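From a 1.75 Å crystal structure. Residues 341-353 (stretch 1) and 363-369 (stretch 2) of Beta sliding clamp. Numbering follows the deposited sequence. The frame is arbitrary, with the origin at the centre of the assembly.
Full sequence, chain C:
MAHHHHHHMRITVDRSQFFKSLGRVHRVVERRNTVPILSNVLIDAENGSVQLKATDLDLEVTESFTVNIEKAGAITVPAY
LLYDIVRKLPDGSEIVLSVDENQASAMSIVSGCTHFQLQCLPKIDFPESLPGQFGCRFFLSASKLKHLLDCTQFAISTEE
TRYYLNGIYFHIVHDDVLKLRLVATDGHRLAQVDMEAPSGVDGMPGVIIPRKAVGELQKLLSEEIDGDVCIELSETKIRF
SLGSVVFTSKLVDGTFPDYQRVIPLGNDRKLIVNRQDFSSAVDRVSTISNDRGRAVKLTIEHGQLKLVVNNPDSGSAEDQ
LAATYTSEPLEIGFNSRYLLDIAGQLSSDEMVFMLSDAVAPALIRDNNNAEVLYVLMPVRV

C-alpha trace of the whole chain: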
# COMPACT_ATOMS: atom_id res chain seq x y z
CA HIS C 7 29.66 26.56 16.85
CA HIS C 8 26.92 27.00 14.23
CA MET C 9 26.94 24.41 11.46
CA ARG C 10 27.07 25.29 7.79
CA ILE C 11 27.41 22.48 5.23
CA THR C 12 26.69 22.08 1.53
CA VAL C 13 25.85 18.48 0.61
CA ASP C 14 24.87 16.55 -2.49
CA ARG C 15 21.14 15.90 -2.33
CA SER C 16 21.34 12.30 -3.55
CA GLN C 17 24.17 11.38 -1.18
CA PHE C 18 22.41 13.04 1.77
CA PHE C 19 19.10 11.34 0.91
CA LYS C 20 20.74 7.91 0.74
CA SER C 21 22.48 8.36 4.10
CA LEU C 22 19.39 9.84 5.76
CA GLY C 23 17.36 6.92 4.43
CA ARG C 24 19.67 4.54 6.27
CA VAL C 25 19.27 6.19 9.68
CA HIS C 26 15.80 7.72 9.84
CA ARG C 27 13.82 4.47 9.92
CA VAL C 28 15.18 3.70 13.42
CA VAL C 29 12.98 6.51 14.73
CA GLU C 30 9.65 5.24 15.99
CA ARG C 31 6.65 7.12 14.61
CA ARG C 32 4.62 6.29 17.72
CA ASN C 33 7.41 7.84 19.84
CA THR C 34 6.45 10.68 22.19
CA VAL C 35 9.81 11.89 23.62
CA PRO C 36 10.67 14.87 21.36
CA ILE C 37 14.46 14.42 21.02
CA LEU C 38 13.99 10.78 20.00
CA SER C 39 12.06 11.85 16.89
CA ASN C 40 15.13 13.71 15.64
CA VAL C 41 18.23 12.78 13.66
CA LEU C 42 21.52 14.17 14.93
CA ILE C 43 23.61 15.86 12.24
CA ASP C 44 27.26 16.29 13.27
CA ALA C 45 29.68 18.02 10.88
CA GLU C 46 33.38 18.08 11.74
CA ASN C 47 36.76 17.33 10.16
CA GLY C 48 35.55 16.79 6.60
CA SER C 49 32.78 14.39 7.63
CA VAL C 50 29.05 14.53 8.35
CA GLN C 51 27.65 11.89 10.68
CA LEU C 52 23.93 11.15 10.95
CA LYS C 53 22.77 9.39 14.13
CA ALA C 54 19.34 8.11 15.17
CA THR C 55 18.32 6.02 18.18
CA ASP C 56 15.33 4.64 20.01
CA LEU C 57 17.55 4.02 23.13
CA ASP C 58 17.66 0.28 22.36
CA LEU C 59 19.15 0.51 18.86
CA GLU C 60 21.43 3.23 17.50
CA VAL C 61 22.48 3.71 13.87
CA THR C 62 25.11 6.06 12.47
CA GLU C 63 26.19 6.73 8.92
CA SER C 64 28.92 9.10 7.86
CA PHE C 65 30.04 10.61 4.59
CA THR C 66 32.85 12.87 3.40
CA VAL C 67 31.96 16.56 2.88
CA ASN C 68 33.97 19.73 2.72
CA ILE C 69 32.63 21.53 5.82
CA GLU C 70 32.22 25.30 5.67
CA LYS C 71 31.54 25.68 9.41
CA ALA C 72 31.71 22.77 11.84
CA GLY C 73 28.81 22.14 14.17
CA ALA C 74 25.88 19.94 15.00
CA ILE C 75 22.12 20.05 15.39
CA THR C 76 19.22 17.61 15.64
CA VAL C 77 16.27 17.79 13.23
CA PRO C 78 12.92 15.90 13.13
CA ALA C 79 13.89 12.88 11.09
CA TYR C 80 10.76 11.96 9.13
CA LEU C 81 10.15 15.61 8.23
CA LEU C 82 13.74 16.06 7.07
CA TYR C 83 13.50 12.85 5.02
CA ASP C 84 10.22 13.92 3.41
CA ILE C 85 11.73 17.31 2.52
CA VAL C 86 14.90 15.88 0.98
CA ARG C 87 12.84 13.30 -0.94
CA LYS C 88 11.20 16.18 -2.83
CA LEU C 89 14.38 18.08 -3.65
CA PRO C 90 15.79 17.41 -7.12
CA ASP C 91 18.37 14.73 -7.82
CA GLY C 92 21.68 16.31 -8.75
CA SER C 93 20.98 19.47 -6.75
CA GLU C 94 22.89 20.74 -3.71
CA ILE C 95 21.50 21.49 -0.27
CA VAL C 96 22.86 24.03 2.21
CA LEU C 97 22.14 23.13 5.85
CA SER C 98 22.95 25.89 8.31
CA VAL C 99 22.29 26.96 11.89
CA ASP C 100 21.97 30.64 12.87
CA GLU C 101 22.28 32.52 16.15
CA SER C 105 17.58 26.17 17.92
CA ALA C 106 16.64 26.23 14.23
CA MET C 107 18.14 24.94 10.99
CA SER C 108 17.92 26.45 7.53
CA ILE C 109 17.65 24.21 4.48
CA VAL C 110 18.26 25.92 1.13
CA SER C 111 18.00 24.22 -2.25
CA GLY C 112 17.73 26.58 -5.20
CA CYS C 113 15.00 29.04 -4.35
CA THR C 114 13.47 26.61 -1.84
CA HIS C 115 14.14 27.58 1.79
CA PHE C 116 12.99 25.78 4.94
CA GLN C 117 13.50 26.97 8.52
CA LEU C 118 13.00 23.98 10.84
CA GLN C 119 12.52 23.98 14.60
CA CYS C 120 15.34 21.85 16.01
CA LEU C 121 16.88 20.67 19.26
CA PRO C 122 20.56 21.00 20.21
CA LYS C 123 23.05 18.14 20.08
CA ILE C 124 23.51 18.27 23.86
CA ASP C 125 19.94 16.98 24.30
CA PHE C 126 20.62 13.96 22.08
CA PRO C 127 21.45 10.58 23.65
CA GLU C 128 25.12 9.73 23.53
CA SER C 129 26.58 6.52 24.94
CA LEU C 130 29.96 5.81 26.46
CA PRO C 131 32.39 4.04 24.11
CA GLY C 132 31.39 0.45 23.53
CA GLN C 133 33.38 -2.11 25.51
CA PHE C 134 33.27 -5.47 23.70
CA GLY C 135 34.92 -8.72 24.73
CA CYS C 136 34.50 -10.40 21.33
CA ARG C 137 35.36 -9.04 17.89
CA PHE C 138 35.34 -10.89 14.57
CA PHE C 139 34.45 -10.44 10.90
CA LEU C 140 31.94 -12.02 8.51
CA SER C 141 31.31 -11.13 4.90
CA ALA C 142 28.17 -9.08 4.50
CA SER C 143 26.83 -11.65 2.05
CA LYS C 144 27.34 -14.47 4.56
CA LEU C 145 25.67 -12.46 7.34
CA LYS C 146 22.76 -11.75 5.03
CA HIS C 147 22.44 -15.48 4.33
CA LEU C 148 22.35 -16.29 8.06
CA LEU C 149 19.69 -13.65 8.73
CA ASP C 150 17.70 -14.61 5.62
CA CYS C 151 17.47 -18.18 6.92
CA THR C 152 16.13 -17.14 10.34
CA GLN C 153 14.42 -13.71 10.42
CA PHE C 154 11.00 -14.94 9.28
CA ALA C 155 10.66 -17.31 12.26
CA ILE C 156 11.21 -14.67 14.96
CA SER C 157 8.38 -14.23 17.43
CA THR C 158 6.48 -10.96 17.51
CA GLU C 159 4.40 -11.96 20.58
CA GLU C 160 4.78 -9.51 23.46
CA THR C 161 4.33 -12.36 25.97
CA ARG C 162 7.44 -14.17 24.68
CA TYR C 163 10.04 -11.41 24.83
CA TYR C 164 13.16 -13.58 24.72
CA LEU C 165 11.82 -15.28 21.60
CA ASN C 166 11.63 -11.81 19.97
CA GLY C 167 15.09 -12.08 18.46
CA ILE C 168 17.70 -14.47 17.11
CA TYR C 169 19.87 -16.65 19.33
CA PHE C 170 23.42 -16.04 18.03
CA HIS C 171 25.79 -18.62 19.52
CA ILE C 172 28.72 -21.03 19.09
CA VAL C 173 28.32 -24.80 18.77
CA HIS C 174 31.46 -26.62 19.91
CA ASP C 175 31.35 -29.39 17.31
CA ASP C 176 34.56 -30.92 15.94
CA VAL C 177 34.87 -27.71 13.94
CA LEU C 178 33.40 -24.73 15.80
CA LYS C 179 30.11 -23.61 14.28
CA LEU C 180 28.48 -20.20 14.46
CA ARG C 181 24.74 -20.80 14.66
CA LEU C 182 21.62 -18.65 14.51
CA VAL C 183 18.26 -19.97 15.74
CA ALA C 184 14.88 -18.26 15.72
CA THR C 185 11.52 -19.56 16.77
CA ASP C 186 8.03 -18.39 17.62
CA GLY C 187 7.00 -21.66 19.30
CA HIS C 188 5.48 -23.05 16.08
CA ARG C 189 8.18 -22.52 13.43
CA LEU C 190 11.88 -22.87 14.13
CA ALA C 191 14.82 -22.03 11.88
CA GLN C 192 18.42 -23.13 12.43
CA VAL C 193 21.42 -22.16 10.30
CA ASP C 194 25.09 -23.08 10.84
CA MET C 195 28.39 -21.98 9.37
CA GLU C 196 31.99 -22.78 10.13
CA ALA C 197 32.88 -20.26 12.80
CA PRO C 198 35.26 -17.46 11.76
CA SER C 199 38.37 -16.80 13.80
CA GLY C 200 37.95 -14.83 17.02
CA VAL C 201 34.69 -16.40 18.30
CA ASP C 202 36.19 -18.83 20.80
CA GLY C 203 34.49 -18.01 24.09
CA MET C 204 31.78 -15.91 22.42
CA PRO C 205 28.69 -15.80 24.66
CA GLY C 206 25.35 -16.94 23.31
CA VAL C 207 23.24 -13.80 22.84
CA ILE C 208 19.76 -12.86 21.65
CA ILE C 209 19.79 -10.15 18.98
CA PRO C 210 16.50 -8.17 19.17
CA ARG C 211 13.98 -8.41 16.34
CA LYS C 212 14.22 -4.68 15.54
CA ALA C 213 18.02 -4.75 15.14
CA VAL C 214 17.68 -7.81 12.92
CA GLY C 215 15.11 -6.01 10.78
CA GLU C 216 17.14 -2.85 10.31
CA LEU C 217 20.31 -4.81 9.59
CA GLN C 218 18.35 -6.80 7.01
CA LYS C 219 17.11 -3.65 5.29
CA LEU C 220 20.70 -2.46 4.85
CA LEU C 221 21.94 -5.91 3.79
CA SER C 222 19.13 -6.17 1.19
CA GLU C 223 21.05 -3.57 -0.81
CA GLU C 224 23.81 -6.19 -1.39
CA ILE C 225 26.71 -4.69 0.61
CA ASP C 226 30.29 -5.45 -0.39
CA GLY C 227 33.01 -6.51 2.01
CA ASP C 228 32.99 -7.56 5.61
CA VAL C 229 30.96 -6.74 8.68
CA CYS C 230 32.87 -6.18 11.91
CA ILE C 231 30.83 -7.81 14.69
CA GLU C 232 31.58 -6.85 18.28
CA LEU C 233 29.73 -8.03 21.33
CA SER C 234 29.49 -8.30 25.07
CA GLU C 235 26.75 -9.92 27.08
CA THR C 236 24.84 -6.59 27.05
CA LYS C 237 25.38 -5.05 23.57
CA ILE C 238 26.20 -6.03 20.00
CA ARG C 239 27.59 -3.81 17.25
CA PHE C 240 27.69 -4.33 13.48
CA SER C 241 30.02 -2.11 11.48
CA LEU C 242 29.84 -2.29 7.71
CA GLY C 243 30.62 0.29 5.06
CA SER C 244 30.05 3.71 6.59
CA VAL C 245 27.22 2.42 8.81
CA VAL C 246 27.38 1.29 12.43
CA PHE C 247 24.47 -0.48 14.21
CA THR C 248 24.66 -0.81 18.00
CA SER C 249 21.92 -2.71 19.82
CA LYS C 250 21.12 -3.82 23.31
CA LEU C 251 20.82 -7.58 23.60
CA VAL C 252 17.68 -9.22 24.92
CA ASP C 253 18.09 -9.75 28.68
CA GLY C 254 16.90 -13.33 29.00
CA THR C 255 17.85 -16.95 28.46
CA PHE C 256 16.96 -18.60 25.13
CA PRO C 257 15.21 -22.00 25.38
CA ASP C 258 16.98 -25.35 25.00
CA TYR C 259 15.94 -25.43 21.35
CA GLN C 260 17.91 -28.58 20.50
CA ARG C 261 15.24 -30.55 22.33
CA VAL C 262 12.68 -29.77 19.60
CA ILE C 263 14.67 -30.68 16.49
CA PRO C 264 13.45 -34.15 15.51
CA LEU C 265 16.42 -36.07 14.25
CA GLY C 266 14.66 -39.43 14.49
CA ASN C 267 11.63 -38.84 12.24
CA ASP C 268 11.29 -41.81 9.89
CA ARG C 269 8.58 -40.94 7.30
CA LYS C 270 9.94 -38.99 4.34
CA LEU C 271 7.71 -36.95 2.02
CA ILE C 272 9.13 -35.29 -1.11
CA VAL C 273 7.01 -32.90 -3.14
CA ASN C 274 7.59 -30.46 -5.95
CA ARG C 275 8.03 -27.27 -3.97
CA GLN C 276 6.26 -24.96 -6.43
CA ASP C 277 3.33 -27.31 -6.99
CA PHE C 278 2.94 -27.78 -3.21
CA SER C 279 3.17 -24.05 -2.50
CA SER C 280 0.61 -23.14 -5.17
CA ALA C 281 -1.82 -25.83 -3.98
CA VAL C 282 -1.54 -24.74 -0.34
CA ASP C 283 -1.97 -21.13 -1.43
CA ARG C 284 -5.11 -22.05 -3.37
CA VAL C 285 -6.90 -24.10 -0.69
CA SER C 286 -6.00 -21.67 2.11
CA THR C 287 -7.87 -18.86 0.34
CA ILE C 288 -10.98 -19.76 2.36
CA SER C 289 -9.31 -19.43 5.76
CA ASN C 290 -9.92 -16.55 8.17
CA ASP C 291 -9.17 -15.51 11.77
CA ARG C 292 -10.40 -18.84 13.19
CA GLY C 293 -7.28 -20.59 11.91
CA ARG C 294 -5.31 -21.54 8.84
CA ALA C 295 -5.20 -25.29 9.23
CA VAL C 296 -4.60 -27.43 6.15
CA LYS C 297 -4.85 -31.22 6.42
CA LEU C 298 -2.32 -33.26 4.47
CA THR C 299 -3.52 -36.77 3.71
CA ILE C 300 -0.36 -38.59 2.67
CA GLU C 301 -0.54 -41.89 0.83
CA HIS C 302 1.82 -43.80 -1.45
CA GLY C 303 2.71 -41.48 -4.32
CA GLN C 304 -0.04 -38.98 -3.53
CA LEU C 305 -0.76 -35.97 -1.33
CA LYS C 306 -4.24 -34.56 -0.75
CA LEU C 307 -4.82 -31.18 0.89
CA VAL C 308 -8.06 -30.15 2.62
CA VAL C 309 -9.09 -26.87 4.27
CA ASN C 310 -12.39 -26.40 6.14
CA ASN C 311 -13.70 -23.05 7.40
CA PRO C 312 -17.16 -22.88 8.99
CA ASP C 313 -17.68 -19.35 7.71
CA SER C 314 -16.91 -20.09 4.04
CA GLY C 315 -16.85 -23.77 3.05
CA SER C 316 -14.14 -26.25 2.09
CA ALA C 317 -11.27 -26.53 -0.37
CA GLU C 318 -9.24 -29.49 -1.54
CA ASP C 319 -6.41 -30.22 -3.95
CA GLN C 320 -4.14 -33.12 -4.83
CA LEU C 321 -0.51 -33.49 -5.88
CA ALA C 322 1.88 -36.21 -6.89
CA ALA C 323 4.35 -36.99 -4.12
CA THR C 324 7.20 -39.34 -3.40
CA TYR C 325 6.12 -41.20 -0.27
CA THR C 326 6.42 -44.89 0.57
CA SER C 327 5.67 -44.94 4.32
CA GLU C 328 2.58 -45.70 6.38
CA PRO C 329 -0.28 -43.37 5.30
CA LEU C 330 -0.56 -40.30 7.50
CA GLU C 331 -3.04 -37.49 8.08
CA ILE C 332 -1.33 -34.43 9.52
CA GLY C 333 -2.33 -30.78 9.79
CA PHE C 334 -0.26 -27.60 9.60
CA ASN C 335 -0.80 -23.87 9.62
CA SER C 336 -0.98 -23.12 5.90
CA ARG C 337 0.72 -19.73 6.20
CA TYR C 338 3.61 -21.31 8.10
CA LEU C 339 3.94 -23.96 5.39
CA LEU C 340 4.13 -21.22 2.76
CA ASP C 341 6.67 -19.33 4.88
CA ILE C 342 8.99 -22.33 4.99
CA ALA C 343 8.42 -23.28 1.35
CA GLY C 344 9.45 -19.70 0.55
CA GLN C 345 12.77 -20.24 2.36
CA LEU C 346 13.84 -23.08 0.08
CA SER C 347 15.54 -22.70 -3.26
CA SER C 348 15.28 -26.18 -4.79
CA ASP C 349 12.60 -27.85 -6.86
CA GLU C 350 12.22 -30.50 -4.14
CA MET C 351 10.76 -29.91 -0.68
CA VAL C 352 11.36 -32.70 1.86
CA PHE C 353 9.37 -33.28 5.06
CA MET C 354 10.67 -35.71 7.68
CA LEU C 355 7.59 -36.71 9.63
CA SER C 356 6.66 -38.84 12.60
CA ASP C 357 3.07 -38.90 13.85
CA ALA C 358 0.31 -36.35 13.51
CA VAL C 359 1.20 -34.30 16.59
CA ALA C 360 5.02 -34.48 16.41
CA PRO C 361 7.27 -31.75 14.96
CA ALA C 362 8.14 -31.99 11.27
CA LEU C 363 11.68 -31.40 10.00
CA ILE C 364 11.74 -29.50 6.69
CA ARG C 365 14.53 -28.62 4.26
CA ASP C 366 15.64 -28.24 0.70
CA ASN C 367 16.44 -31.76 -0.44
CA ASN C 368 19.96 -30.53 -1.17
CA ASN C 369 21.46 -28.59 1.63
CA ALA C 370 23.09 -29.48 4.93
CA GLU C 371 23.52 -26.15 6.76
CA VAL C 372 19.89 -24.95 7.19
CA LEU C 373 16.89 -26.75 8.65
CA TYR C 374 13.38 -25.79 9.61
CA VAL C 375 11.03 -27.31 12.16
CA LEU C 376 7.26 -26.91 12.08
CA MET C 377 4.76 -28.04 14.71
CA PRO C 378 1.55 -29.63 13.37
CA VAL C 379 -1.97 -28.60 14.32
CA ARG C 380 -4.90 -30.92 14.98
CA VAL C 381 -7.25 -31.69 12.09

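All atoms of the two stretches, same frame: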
# COMPACT_ATOMS: atom_id res chain seq x y z
N ASP C 341 5.46 -20.00 4.42
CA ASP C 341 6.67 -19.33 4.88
C ASP C 341 7.89 -20.21 4.67
O ASP C 341 8.91 -19.75 4.12
CB ASP C 341 6.54 -18.94 6.36
CG ASP C 341 5.53 -17.85 6.62
OD1 ASP C 341 5.18 -17.08 5.68
OD2 ASP C 341 5.09 -17.74 7.78
N ILE C 342 7.82 -21.47 5.08
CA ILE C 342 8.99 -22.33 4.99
C ILE C 342 9.26 -22.73 3.54
O ILE C 342 10.41 -22.75 3.10
CB ILE C 342 8.81 -23.55 5.91
CG1 ILE C 342 8.82 -23.07 7.36
CG2 ILE C 342 9.92 -24.57 5.66
CD1 ILE C 342 8.27 -24.13 8.35
N ALA C 343 8.20 -23.02 2.77
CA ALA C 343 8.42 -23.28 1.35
C ALA C 343 9.13 -22.11 0.68
O ALA C 343 10.01 -22.31 -0.17
CB ALA C 343 7.08 -23.57 0.66
N GLY C 344 8.78 -20.89 1.07
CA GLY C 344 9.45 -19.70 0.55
C GLY C 344 10.91 -19.59 0.93
O GLY C 344 11.66 -18.87 0.26
N GLN C 345 11.36 -20.28 1.98
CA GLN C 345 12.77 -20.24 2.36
C GLN C 345 13.65 -21.07 1.45
O GLN C 345 14.86 -20.82 1.37
CB GLN C 345 12.96 -20.74 3.79
CG GLN C 345 12.32 -19.84 4.81
CD GLN C 345 13.07 -18.55 4.92
OE1 GLN C 345 12.60 -17.50 4.49
NE2 GLN C 345 14.28 -18.62 5.49
N LEU C 346 13.08 -22.09 0.81
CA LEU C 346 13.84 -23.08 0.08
C LEU C 346 14.08 -22.61 -1.34
O LEU C 346 13.31 -21.83 -1.89
CB LEU C 346 13.08 -24.40 0.08
CG LEU C 346 12.66 -24.88 1.47
CD1 LEU C 346 11.83 -26.16 1.36
CD2 LEU C 346 13.90 -25.09 2.32
N SER C 347 15.16 -23.11 -1.93
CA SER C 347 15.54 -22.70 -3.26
C SER C 347 15.45 -23.82 -4.29
O SER C 347 15.62 -23.55 -5.48
CB SER C 347 16.96 -22.14 -3.25
OG SER C 347 17.90 -23.14 -2.87
N SER C 348 15.20 -25.05 -3.87
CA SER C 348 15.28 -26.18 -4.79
C SER C 348 13.89 -26.57 -5.29
O SER C 348 12.87 -26.18 -4.71
CB SER C 348 15.95 -27.38 -4.12
OG SER C 348 15.12 -27.96 -3.16
N ASP C 349 13.87 -27.34 -6.37
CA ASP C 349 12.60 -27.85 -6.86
C ASP C 349 11.95 -28.81 -5.88
O ASP C 349 10.74 -28.98 -5.93
CB ASP C 349 12.77 -28.56 -8.19
CG ASP C 349 13.33 -27.66 -9.28
OD1 ASP C 349 13.20 -26.42 -9.16
OD2 ASP C 349 13.90 -28.20 -10.25
N GLU C 350 12.72 -29.41 -4.97
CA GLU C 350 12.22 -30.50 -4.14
C GLU C 350 12.14 -30.06 -2.69
O GLU C 350 13.15 -29.63 -2.11
CB GLU C 350 13.13 -31.72 -4.29
CG GLU C 350 13.46 -31.96 -5.76
CD GLU C 350 14.47 -33.05 -6.01
OE1 GLU C 350 14.38 -33.69 -7.07
OE2 GLU C 350 15.37 -33.24 -5.16
N MET C 351 10.97 -30.21 -2.09
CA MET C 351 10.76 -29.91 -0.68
C MET C 351 10.58 -31.23 0.07
O MET C 351 9.73 -32.04 -0.30
CB MET C 351 9.53 -29.02 -0.51
CG MET C 351 9.26 -28.63 0.91
SD MET C 351 7.99 -27.35 0.90
CE MET C 351 7.96 -26.86 2.62
N VAL C 352 11.36 -31.44 1.12
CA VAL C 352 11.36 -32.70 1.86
C VAL C 352 10.83 -32.46 3.27
O VAL C 352 11.30 -31.55 3.97
CB VAL C 352 12.76 -33.33 1.91
CG1 VAL C 352 12.72 -34.60 2.75
CG2 VAL C 352 13.24 -33.63 0.52
N PHE C 353 9.83 -33.24 3.67
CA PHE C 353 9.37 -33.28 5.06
C PHE C 353 9.81 -34.60 5.68
O PHE C 353 9.55 -35.66 5.12
CB PHE C 353 7.85 -33.24 5.17
CG PHE C 353 7.21 -32.03 4.57
CD1 PHE C 353 7.13 -31.86 3.20
CD2 PHE C 353 6.63 -31.08 5.40
CE1 PHE C 353 6.50 -30.74 2.66
CE2 PHE C 353 6.00 -29.97 4.87
CZ PHE C 353 5.94 -29.80 3.49
N LEU C 363 10.39 -31.97 10.39
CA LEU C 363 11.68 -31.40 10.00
C LEU C 363 11.63 -31.16 8.50
O LEU C 363 11.35 -32.09 7.73
CB LEU C 363 12.80 -32.37 10.36
CG LEU C 363 14.28 -32.08 10.03
CD1 LEU C 363 14.79 -30.93 10.82
CD2 LEU C 363 15.13 -33.32 10.34
N ILE C 364 11.92 -29.92 8.08
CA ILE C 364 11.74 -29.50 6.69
C ILE C 364 13.04 -28.90 6.16
O ILE C 364 13.75 -28.19 6.88
CB ILE C 364 10.59 -28.50 6.53
CG1 ILE C 364 9.27 -29.09 7.02
CG2 ILE C 364 10.46 -28.03 5.08
CD1 ILE C 364 8.19 -28.07 7.19
N ARG C 365 13.33 -29.17 4.89
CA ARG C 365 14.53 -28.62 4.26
C ARG C 365 14.45 -28.77 2.75
O ARG C 365 13.64 -29.55 2.21
CB ARG C 365 15.79 -29.29 4.80
CG ARG C 365 15.72 -30.79 4.77
CD ARG C 365 17.10 -31.37 4.75
NE ARG C 365 17.80 -31.17 6.01
CZ ARG C 365 17.77 -32.02 7.02
NH1 ARG C 365 17.06 -33.14 6.92
NH2 ARG C 365 18.45 -31.77 8.13
N ASP C 366 15.25 -27.96 2.08
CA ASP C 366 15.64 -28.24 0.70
C ASP C 366 16.30 -29.60 0.66
O ASP C 366 17.22 -29.87 1.43
CB ASP C 366 16.63 -27.19 0.19
CG ASP C 366 15.96 -26.07 -0.57
OD1 ASP C 366 14.96 -26.35 -1.28
OD2 ASP C 366 16.44 -24.93 -0.46
N ASN C 367 15.85 -30.44 -0.27
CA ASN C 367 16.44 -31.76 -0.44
C ASN C 367 17.96 -31.69 -0.48
O ASN C 367 18.64 -32.61 0.00
CB ASN C 367 15.90 -32.42 -1.71
CG ASN C 367 16.08 -33.94 -1.72
OD1 ASN C 367 16.39 -34.56 -0.71
ND2 ASN C 367 15.88 -34.53 -2.89
N ASN C 368 18.52 -30.59 -0.99
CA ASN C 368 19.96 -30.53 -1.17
C ASN C 368 20.69 -30.30 0.15
O ASN C 368 21.50 -31.14 0.59
CB ASN C 368 20.34 -29.47 -2.24
CG ASN C 368 20.41 -28.04 -1.70
OD1 ASN C 368 19.40 -27.35 -1.59
ND2 ASN C 368 21.62 -27.58 -1.40
N ASN C 369 20.40 -29.20 0.84
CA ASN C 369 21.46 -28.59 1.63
C ASN C 369 21.58 -29.20 3.02
O ASN C 369 20.67 -29.87 3.53
CB ASN C 369 21.25 -27.08 1.74
CG ASN C 369 20.46 -26.70 2.96
OD1 ASN C 369 20.99 -26.64 4.06
ND2 ASN C 369 19.17 -26.46 2.76

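How does stretch 2 enter the contact? Leu363 and Ile364 run antiparallel to the strand of stretch 1. The Leu363 side chain points sideways, and its backbone does the work: Leu363 O receives a CA-H...O contact from Phe353 CA at 3.5 Å.

What does Ile364 bury? Its branched aliphatic side chain fills an apolar pocket between helix and strand. Ile364 CG2 lies 3.5 Å from Ile342 CG2 and 3.7 Å from Met351 CE, the end of an extended t,t,t side chain, while Ile364 CG1 sits 3.7 Å from Phe353 CD2.

Where do the strands hydrogen-bond? Arg365 pairs with Val352 through both backbones: Val352 N donates to Arg365 O (3.2 Å), and Arg365 N to Val352 O (3.3 Å).

Why does a buried aspartate suit position 366? Its carboxylate is met by donors from the loop after the helix. Ser347 N donates to Asp366 OD2 at 2.7 Å, nearly straight; Ser348 N reaches Asp366 OD1 at 2.9 Å, and Ser348 OG makes a very short 2.5 Å bond to the same OD1. Both serines are p rotamers.

What closes the contact? Asn367 ND2 donates to Glu350 OE2 at 2.7 Å, its amide matching the carboxylate, and Asn367 N adds a weak 3.4 Å bond to Glu350 O. Beyond it, Asn368 and Asn369 are poorly ordered and contribute little.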